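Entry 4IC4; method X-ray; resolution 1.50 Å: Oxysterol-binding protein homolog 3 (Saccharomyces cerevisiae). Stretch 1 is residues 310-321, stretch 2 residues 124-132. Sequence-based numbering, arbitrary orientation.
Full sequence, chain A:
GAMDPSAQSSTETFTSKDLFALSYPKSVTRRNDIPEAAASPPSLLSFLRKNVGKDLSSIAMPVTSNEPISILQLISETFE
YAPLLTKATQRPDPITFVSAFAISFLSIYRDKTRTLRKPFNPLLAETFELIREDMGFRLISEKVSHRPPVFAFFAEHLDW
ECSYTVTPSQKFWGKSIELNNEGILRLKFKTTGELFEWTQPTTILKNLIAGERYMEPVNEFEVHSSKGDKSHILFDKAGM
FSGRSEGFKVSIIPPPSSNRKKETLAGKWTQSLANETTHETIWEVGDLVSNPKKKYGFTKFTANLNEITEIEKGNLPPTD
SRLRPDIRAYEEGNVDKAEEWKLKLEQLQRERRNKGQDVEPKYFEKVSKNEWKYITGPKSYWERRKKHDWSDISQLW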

# COMPACT_ATOMS: atom_id res chain seq x y z
N GLU A 310 -21.89 -0.29 5.69
CA GLU A 310 -22.98 0.54 5.19
C GLU A 310 -22.43 1.64 4.28
O GLU A 310 -23.17 2.24 3.50
CB GLU A 310 -23.74 1.17 6.36
CG GLU A 310 -22.87 2.03 7.25
CD GLU A 310 -23.55 2.43 8.54
OE1 GLU A 310 -24.55 3.18 8.48
OE2 GLU A 310 -23.09 1.98 9.61
N ILE A 311 -21.14 1.92 4.37
CA ILE A 311 -20.55 2.95 3.54
C ILE A 311 -20.49 2.49 2.09
O ILE A 311 -20.81 3.24 1.17
CB ILE A 311 -19.11 3.29 3.99
CG1 ILE A 311 -19.14 3.95 5.37
CG2 ILE A 311 -18.44 4.20 2.96
CD1 ILE A 311 -17.77 4.25 5.93
N GLU A 312 -20.11 1.22 1.90
CA GLU A 312 -19.98 0.65 0.56
C GLU A 312 -21.20 -0.07 0.01
O GLU A 312 -21.37 -0.13 -1.21
CB GLU A 312 -18.80 -0.34 0.53
CG GLU A 312 -17.43 0.25 0.85
CD GLU A 312 -17.16 0.40 2.33
OE1 GLU A 312 -17.87 -0.22 3.15
OE2 GLU A 312 -16.22 1.14 2.69
N LYS A 313 -22.04 -0.61 0.89
CA LYS A 313 -23.20 -1.38 0.46
C LYS A 313 -24.06 -0.71 -0.60
O LYS A 313 -24.67 0.33 -0.35
CB LYS A 313 -24.08 -1.77 1.66
CG LYS A 313 -25.28 -2.64 1.28
CD LYS A 313 -26.19 -2.91 2.47
CE LYS A 313 -27.42 -3.72 2.05
NZ LYS A 313 -28.38 -3.90 3.17
N GLY A 314 -24.10 -1.33 -1.78
CA GLY A 314 -24.90 -0.83 -2.89
C GLY A 314 -24.34 0.38 -3.61
O GLY A 314 -24.97 0.89 -4.54
N ASN A 315 -23.15 0.82 -3.21
CA ASN A 315 -22.52 2.00 -3.81
C ASN A 315 -21.29 1.71 -4.66
O ASN A 315 -20.78 2.61 -5.32
CB ASN A 315 -22.10 2.97 -2.70
CG ASN A 315 -23.26 3.42 -1.84
OD1 ASN A 315 -23.13 3.60 -0.63
ND2 ASN A 315 -24.41 3.62 -2.47
N LEU A 316 -20.81 0.48 -4.63
CA LEU A 316 -19.61 0.13 -5.37
C LEU A 316 -19.81 -0.20 -6.84
O LEU A 316 -20.86 -0.69 -7.25
CB LEU A 316 -18.92 -1.07 -4.72
CG LEU A 316 -18.50 -1.00 -3.26
CD1 LEU A 316 -18.02 -2.37 -2.82
CD2 LEU A 316 -17.40 0.05 -3.09
N PRO A 317 -18.79 0.09 -7.66
CA PRO A 317 -18.85 -0.21 -9.09
C PRO A 317 -18.57 -1.72 -9.14
O PRO A 317 -18.12 -2.30 -8.15
CB PRO A 317 -17.70 0.61 -9.67
CG PRO A 317 -16.70 0.57 -8.56
CD PRO A 317 -17.56 0.83 -7.34
N PRO A 318 -18.84 -2.38 -10.27
CA PRO A 318 -18.60 -3.82 -10.38
C PRO A 318 -17.15 -4.25 -10.19
O PRO A 318 -16.87 -5.43 -9.98
CB PRO A 318 -19.08 -4.14 -11.79
CG PRO A 318 -20.13 -3.10 -12.04
CD PRO A 318 -19.51 -1.86 -11.47
N THR A 319 -16.24 -3.29 -10.23
CA THR A 319 -14.81 -3.54 -10.17
C THR A 319 -14.06 -3.48 -8.84
O THR A 319 -12.85 -3.74 -8.81
CB THR A 319 -14.09 -2.56 -11.12
OG1 THR A 319 -14.43 -1.22 -10.74
CG2 THR A 319 -14.54 -2.77 -12.57
N ASP A 320 -14.73 -3.14 -7.75
CA ASP A 320 -14.03 -3.02 -6.47
C ASP A 320 -13.44 -4.33 -5.97
O ASP A 320 -14.05 -5.40 -6.11
CB ASP A 320 -14.97 -2.44 -5.41
CG ASP A 320 -14.23 -1.91 -4.19
OD1 ASP A 320 -13.74 -0.76 -4.23
OD2 ASP A 320 -14.13 -2.65 -3.19
N SER A 321 -12.25 -4.26 -5.37
CA SER A 321 -11.59 -5.46 -4.84
C SER A 321 -12.47 -6.22 -3.84
O SER A 321 -12.34 -7.43 -3.70
CB SER A 321 -10.27 -5.10 -4.16
OG SER A 321 -9.34 -4.56 -5.08
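Stretch 2 (124-132) LAETFELIR

How does the backbone of stretch 2 run against stretch 1? From Thr127 to Arg132 stretch 2 is an extended strand, preceded by a loop in which Ala125 takes a positive phi of 81°. Stretch 1 is mostly loop: Glu310 to Glu312 have helical backbone angles without the regular bonds, and a type I turn from Pro317 to Asp320 brings the chain up to the strand. The closest approach is at this end, where CA of Asp320 lies 4.7 Å from CA of Thr127 and CA of Thr319 lies 4.9 Å from CA of Glu126. Here the two chains run in the same direction for a few residues. At the other end Ile311 faces Ile131 with their CA atoms 7.6 Å apart, so the strand passes the loop there through side chains and water.

What holds the backbones together? A single beta bridge joins Asp320 and Thr127, and Thr127 uses both of its backbone polar groups in it. Its N donates to O of Thr319 at 3.0 Å, almost perfectly straight at 177°, while its O accepts from N of Ser321 at 2.8 Å with a more bent angle of 135°. Bonding to the residues before and after Asp320 is the pattern of a parallel bridge. The same carbonyl also receives a CA-H...O contact, with CA of Asp320 3.2 Å from O of Thr127.

Which side chains add hydrogen bonds around this bridge? OG1 of Thr319 and OG1 of Thr127 are 2.7 Å apart and hydrogen-bonded; both threonines adopt the p rotamer. OG of Ser321 donates to OE1 of Glu126 at 2.6 Å, a short bond reached by a glutamate extended through two t angles. Although CA-to-CB of Asp320 points away from the strand overall, the end of its side chain comes nearer, and its OD1 accepts from N of Glu129 at 3.0 Å. The carboxylate thereby takes up a strand amide beyond the bridge. Its OD2 lies at the edge of the Phe128 ring, 4.0 Å from CD1 of Phe128.

Where do water and apolar contacts take over? Water 1 donates to OD1 of Asp320 and is hydrogen-bonded to OG1 of Thr127, each at 2.7 Å. Farther along, the carboxylates of Glu312 and Glu129 come close despite their like charge, with OE2 of Glu312 4.5 Å from OE1 of Glu129. Water 2 links them by donating to OE2 of Glu312 at 2.7 Å and to OE1 of Glu129 at 2.8 Å, and it accepts from N of Ile131 at 2.9 Å. CD2 of Leu316 packs 3.4 Å from CD of Glu129, the carboxylate carbon, and CG of Pro317 lies 3.8 Å from the hydroxyl OG1 of Thr127, so in both places carbon of stretch 1 rests on a polar group of the strand. The apolar pair is Ile311 and Ile131: both point toward the opposing stretch and meet with CG2 of Ile311 3.9 Å from CD1 of Ile131.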

# COMPACT_ATOMS: atom_id res chain seq x y z
N LEU A 124 -6.65 -5.82 -14.51
CA LEU A 124 -6.61 -4.52 -15.16
C LEU A 124 -8.02 -3.93 -15.01
O LEU A 124 -9.02 -4.62 -15.23
CB LEU A 124 -6.26 -4.68 -16.64
CG LEU A 124 -6.29 -3.41 -17.49
CD1 LEU A 124 -5.28 -2.39 -16.98
CD2 LEU A 124 -5.98 -3.78 -18.93
N ALA A 125 -8.09 -2.67 -14.60
CA ALA A 125 -9.35 -1.95 -14.41
C ALA A 125 -10.03 -2.26 -13.08
O ALA A 125 -11.11 -1.74 -12.80
CB ALA A 125 -10.30 -2.22 -15.58
N GLU A 126 -9.41 -3.11 -12.27
CA GLU A 126 -9.95 -3.38 -10.95
C GLU A 126 -9.75 -2.08 -10.18
O GLU A 126 -8.79 -1.33 -10.42
CB GLU A 126 -9.18 -4.52 -10.28
CG GLU A 126 -9.62 -4.83 -8.84
CD GLU A 126 -8.97 -6.09 -8.29
OE1 GLU A 126 -8.81 -6.20 -7.06
OE2 GLU A 126 -8.63 -6.99 -9.09
N THR A 127 -10.65 -1.80 -9.24
CA THR A 127 -10.55 -0.58 -8.45
C THR A 127 -10.67 -0.89 -6.97
O THR A 127 -11.03 -2.00 -6.57
CB THR A 127 -11.69 0.40 -8.81
OG1 THR A 127 -12.96 -0.26 -8.65
CG2 THR A 127 -11.55 0.89 -10.24
N PHE A 128 -10.34 0.09 -6.15
CA PHE A 128 -10.50 -0.05 -4.72
C PHE A 128 -10.71 1.32 -4.12
O PHE A 128 -9.84 2.19 -4.23
CB PHE A 128 -9.31 -0.72 -4.03
CG PHE A 128 -9.45 -0.80 -2.54
CD1 PHE A 128 -10.48 -1.55 -1.96
CD2 PHE A 128 -8.59 -0.10 -1.71
CE1 PHE A 128 -10.64 -1.59 -0.58
CE2 PHE A 128 -8.74 -0.13 -0.32
CZ PHE A 128 -9.78 -0.88 0.25
N GLU A 129 -11.87 1.53 -3.53
CA GLU A 129 -12.16 2.79 -2.88
C GLU A 129 -12.03 2.58 -1.38
O GLU A 129 -12.20 1.46 -0.89
CB GLU A 129 -13.58 3.26 -3.19
CG GLU A 129 -14.67 2.38 -2.57
CD GLU A 129 -16.02 3.09 -2.46
OE1 GLU A 129 -16.55 3.17 -1.34
OE2 GLU A 129 -16.54 3.56 -3.49
N LEU A 130 -11.72 3.65 -0.67
CA LEU A 130 -11.61 3.59 0.78
C LEU A 130 -11.99 4.93 1.37
O LEU A 130 -11.26 5.91 1.26
CB LEU A 130 -10.18 3.22 1.21
CG LEU A 130 -9.99 3.13 2.73
CD1 LEU A 130 -10.88 2.03 3.31
CD2 LEU A 130 -8.54 2.85 3.04
N ILE A 131 -13.17 4.96 1.98
CA ILE A 131 -13.67 6.16 2.62
C ILE A 131 -13.52 5.98 4.13
O ILE A 131 -14.09 5.05 4.71
CB ILE A 131 -15.16 6.38 2.31
CG1 ILE A 131 -15.36 6.61 0.81
CG2 ILE A 131 -15.69 7.56 3.11
CD1 ILE A 131 -16.81 6.67 0.38
N ARG A 132 -12.73 6.85 4.75
CA ARG A 132 -12.53 6.78 6.20
C ARG A 132 -12.92 8.11 6.82
O ARG A 132 -12.08 8.98 7.04
CB ARG A 132 -11.08 6.44 6.54
CG ARG A 132 -10.66 5.02 6.17
CD ARG A 132 -11.43 3.96 6.97
NE ARG A 132 -11.22 4.12 8.41
CZ ARG A 132 -10.74 3.18 9.21
NH1 ARG A 132 -10.41 1.99 8.72
NH2 ARG A 132 -10.59 3.43 10.50
O HOH W 1 -14.13 0.73 -6.45
O HOH W 2 -14.98 2.89 1.01
O HOH W 3 -15.36 2.65 4.77